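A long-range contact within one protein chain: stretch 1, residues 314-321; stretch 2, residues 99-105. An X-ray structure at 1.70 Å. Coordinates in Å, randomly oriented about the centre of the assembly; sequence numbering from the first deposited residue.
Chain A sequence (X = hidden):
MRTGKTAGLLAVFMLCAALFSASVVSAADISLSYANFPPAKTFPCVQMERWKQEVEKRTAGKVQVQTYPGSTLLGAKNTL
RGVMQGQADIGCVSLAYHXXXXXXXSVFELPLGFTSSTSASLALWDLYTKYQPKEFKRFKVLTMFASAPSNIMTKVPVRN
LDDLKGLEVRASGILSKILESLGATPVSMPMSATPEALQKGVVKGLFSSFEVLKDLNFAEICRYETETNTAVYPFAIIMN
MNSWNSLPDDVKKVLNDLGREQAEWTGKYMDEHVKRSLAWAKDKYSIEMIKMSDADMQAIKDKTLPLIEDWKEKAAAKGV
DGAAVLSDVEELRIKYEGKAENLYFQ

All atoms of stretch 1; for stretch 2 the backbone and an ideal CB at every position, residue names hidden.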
ATOM      1  N   LYS A 314      13.861   6.140 -14.516  1.00  7.65           N
ATOM      2  CA  LYS A 314      13.586   4.706 -14.630  1.00  7.31           C
ATOM      3  C   LYS A 314      12.424   4.414 -15.565  1.00  8.05           C
ATOM      4  O   LYS A 314      12.467   3.448 -16.334  1.00  7.88           O
ATOM      5  CB  LYS A 314      13.339   4.123 -13.241  1.00  8.18           C
ATOM      6  CG  LYS A 314      14.626   3.885 -12.456  1.00  7.46           C
ATOM      7  CD  LYS A 314      14.416   3.709 -10.949  1.00  9.86           C
ATOM      8  CE  LYS A 314      15.736   3.319 -10.278  1.00  9.80           C
ATOM      9  NZ  LYS A 314      15.657   3.275  -8.795  1.00 10.39           N
ATOM     10  N   ALA A 315      11.389   5.237 -15.496  1.00  7.57           N
ATOM     11  CA  ALA A 315      10.231   5.089 -16.346  1.00  8.73           C
ATOM     12  C   ALA A 315      10.620   5.328 -17.793  1.00 12.67           C
ATOM     13  O   ALA A 315      10.281   4.536 -18.655  1.00  8.09           O
ATOM     14  CB  ALA A 315       9.168   6.074 -15.921  1.00  8.81           C
ATOM     15  N   ALA A 316      11.362   6.405 -18.039  1.00  9.08           N
ATOM     16  CA  ALA A 316      11.819   6.744 -19.383  1.00  8.87           C
ATOM     17  C   ALA A 316      12.632   5.607 -19.997  1.00  8.42           C
ATOM     18  O   ALA A 316      12.513   5.302 -21.199  1.00 12.84           O
ATOM     19  CB  ALA A 316      12.631   8.026 -19.359  1.00 13.70           C
ATOM     20  N   ALA A 317      13.472   4.984 -19.189  1.00  8.64           N
ATOM     21  CA  ALA A 317      14.289   3.867 -19.669  1.00  9.44           C
ATOM     22  C   ALA A 317      13.460   2.673 -20.106  1.00 14.98           C
ATOM     23  O   ALA A 317      13.923   1.856 -20.896  1.00 14.64           O
ATOM     24  CB  ALA A 317      15.296   3.452 -18.622  1.00 10.68           C
ATOM     25  N   LYS A 318      12.238   2.569 -19.604  1.00 13.04           N
ATOM     26  CA  LYS A 318      11.345   1.485 -19.986  1.00  9.80           C
ATOM     27  C   LYS A 318      10.190   1.975 -20.883  1.00 12.52           C
ATOM     28  O   LYS A 318       9.165   1.278 -21.040  1.00 13.06           O
ATOM     29  CB  LYS A 318      10.794   0.808 -18.741  1.00 10.04           C
ATOM     30  CG  LYS A 318      11.866   0.236 -17.816  1.00 19.09           C
ATOM     31  CD  LYS A 318      12.261  -1.147 -18.215  1.00 27.23           C
ATOM     32  CE  LYS A 318      12.891  -1.892 -17.031  1.00 29.03           C
ATOM     33  NZ  LYS A 318      14.218  -1.321 -16.713  1.00 20.18           N
ATOM     34  N   GLY A 319      10.346   3.161 -21.469  1.00 10.38           N
ATOM     35  CA  GLY A 319       9.381   3.673 -22.445  1.00 13.60           C
ATOM     36  C   GLY A 319       8.118   4.313 -21.880  1.00 12.34           C
ATOM     37  O   GLY A 319       7.137   4.567 -22.617  1.00 13.42           O
ATOM     38  N   VAL A 320       8.138   4.594 -20.582  1.00  9.72           N
ATOM     39  CA  VAL A 320       6.995   5.208 -19.913  1.00  8.64           C
ATOM     40  C   VAL A 320       7.145   6.728 -19.871  1.00  8.82           C
ATOM     41  O   VAL A 320       8.236   7.234 -19.626  1.00  8.48           O
ATOM     42  CB  VAL A 320       6.843   4.634 -18.488  1.00  9.82           C
ATOM     43  CG1 VAL A 320       5.770   5.391 -17.688  1.00  8.20           C
ATOM     44  CG2 VAL A 320       6.532   3.140 -18.549  1.00 13.84           C
ATOM     45  N   ASP A 321       6.045   7.452 -20.112  1.00 10.80           N
ATOM     46  CA  ASP A 321       6.052   8.923 -20.100  1.00 10.21           C
ATOM     47  C   ASP A 321       5.811   9.356 -18.648  1.00  7.36           C
ATOM     48  O   ASP A 321       4.666   9.548 -18.221  1.00  9.36           O
ATOM     49  CB  ASP A 321       4.954   9.440 -21.044  1.00  8.34           C
ATOM     50  CG  ASP A 321       4.957  10.961 -21.224  1.00 14.58           C
ATOM     51  OD1 ASP A 321       5.631  11.695 -20.454  1.00 13.31           O
ATOM     52  OD2 ASP A 321       4.236  11.392 -22.151  1.00 16.98           O
ATOM     53  N   UNK A  99      11.554  -4.109  -7.788  1.00  7.91           N
ATOM     54  CA  UNK A  99      11.992  -2.939  -8.564  1.00  8.05           C
ATOM     55  C   UNK A  99      12.388  -3.275  -9.981  1.00 11.36           C
ATOM     56  O   UNK A  99      13.144  -4.224 -10.217  1.00 12.21           O
ATOM     57  CB  UNK A  99      13.172  -2.260  -7.867  1.00  8.05           C
ATOM     58  N   UNK A 100      11.853  -2.495 -10.910  1.00  8.93           N
ATOM     59  CA  UNK A 100      12.129  -2.676 -12.318  1.00 10.94           C
ATOM     60  C   UNK A 100      11.051  -3.461 -13.036  1.00 14.12           C
ATOM     61  O   UNK A 100      10.955  -3.385 -14.252  1.00 14.47           O
ATOM     62  CB  UNK A 100      13.478  -3.376 -12.495  1.00 10.94           C
ATOM     63  N   UNK A 101      10.235  -4.194 -12.291  1.00  7.79           N
ATOM     64  CA  UNK A 101       9.260  -5.077 -12.906  1.00  8.33           C
ATOM     65  C   UNK A 101       7.974  -4.301 -13.258  1.00 10.77           C
ATOM     66  O   UNK A 101       7.237  -4.700 -14.167  1.00  9.26           O
ATOM     67  CB  UNK A 101       8.945  -6.247 -11.972  1.00  8.33           C
ATOM     68  N   UNK A 102       7.740  -3.196 -12.551  1.00  7.95           N
ATOM     69  CA  UNK A 102       6.506  -2.401 -12.697  1.00  9.67           C
ATOM     70  C   UNK A 102       6.821  -0.923 -12.904  1.00  7.27           C
ATOM     71  O   UNK A 102       6.520  -0.091 -12.063  1.00  9.40           O
ATOM     72  CB  UNK A 102       5.611  -2.572 -11.468  1.00  9.67           C
ATOM     73  N   UNK A 103       7.437  -0.593 -14.038  1.00  7.29           N
ATOM     74  CA  UNK A 103       7.885   0.793 -14.231  1.00  7.49           C
ATOM     75  C   UNK A 103       6.770   1.812 -14.210  1.00 12.03           C
ATOM     76  O   UNK A 103       7.039   2.967 -13.849  1.00 10.02           O
ATOM     77  CB  UNK A 103       8.634   0.913 -15.560  1.00  7.49           C
ATOM     78  N   UNK A 104       5.560   1.437 -14.612  1.00  7.95           N
ATOM     79  CA  UNK A 104       4.459   2.419 -14.556  1.00  8.83           C
ATOM     80  C   UNK A 104       3.822   2.445 -13.185  1.00  9.48           C
ATOM     81  O   UNK A 104       3.779   3.502 -12.544  1.00  7.43           O
ATOM     82  CB  UNK A 104       3.397   2.105 -15.611  1.00  8.83           C
ATOM     83  N   UNK A 105       3.317   1.293 -12.726  1.00  6.27           N
ATOM     84  CA  UNK A 105       2.521   1.258 -11.500  1.00  7.77           C
ATOM     85  C   UNK A 105       3.321   1.593 -10.257  1.00  7.78           C
ATOM     86  O   UNK A 105       2.747   2.025  -9.256  1.00  8.52           O
ATOM     87  CB  UNK A 105       1.886  -0.124 -11.333  1.00  7.77           C
TER

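At position 99 the CA-to-CB bond runs sideways to stretch 1, and the ideal CB finds nothing of it within 5.5 Å. Phi/psi of -59/131° suits most residues, proline among them, so the contact selects nothing. The deposited residue is Pro99, its ring C-gamma endo; its CB, the closest side-chain atom, stays 6.3 Å from Lys314 NZ.

Position 100 is decided by its backbone. Phi/psi is 98/-19°, and an ideal CB would be jammed against the carbonyl O of position 99. That CB would also lie 4.7 Å from Lys318 NZ, which is no obstacle in itself; the conformation alone calls for glycine. Gly100 is deposited, and it meets stretch 1 through its backbone: Gly100 O is 3.7 Å from Lys318 CE. This is a packing contact with the lysine's aliphatic chain, and no hydrogen bond crosses between the stretches.

Position 101 points away and 102 is out of reach; neither ideal CB has an atom of stretch 1 within 5.5 Å. Phi/psi values of -85/-24° and -130/66° leave many side chains possible. Val101 (chi1 t) and Phe102 (chi1 m) are found, both without contact here.

Position 103 faces stretch 1 directly. Its ideal CB lies 3.8 Å from Lys318 CB, 4.3 Å from Val320 CG2 and 4.5 Å from Ala315 CA, so the surroundings are carbon-rich and close. A compact apolar side chain would suit, such as alanine, valine or proline; phi of -61° is compatible with the proline ring. Pro103 is deposited, with 68 Å² covered by stretch 1, the largest share of any residue in the contact. Its CB packs 3.9 Å from Lys318 CB and 4.3 Å from Val320 CG2, while Pro103 O lies 4.3 Å from Ala315 CB. Within stretch 1, Lys318 N and Val320 N each donate to Ala315 O, both at 2.9 Å, so the residues that meet position 103 are tied together by backbone hydrogen bonds.

At position 104 the CB points sideways, 4.4 Å from Val320 CG2. With the valine methyls at hand and no polar side-chain atom nearby in stretch 1, an aliphatic side chain such as valine, leucine, isoleucine or methionine would fit. Leu104 is the residue, chi1 t and chi2 off-rotamer at 135°. Its CD1 reaches 4.1 Å from Val320 CG1, so the valine packs against both 103 and 104 through apolar contacts.

Position 105 is out of reach and leaves the choice open. Ser105 is deposited, its OG hydrogen-bonded elsewhere in the structure.

Stretch 2 99-105: PGVFPLS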
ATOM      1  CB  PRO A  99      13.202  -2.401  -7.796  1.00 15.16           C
ATOM      2  CG  PRO A  99      13.475  -3.351  -6.705  1.00 15.26           C
ATOM      3  CD  PRO A  99      12.459  -4.435  -6.675  1.00 10.46           C
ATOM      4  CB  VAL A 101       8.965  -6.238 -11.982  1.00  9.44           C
ATOM      5  CG1 VAL A 101       7.917  -7.156 -12.564  1.00 11.86           C
ATOM      6  CG2 VAL A 101      10.258  -7.013 -11.696  1.00 11.77           C
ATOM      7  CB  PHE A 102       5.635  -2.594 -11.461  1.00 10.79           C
ATOM      8  CG  PHE A 102       5.313  -4.039 -11.199  1.00  6.29           C
ATOM      9  CD1 PHE A 102       4.388  -4.698 -11.968  1.00  6.71           C
ATOM     10  CD2 PHE A 102       5.957  -4.739 -10.186  1.00  8.22           C
ATOM     11  CE1 PHE A 102       4.101  -6.023 -11.745  1.00 10.23           C
ATOM     12  CE2 PHE A 102       5.668  -6.083  -9.980  1.00  8.91           C
ATOM     13  CZ  PHE A 102       4.739  -6.703 -10.752  1.00  8.97           C
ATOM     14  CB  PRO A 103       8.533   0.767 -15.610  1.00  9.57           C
ATOM     15  CG  PRO A 103       8.076  -0.500 -16.252  1.00 12.81           C
ATOM     16  CD  PRO A 103       7.903  -1.468 -15.127  1.00  9.08           C
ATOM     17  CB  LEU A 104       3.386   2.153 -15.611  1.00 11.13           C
ATOM     18  CG  LEU A 104       2.389   3.321 -15.694  1.00 13.32           C
ATOM     19  CD1 LEU A 104       2.119   3.671 -17.145  1.00 21.08           C
ATOM     20  CD2 LEU A 104       1.142   2.919 -14.982  1.00 12.93           C
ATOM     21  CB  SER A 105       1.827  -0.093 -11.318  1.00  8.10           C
ATOM     22  OG  SER A 105       0.977  -0.381 -12.438  1.00 12.30           O
TER
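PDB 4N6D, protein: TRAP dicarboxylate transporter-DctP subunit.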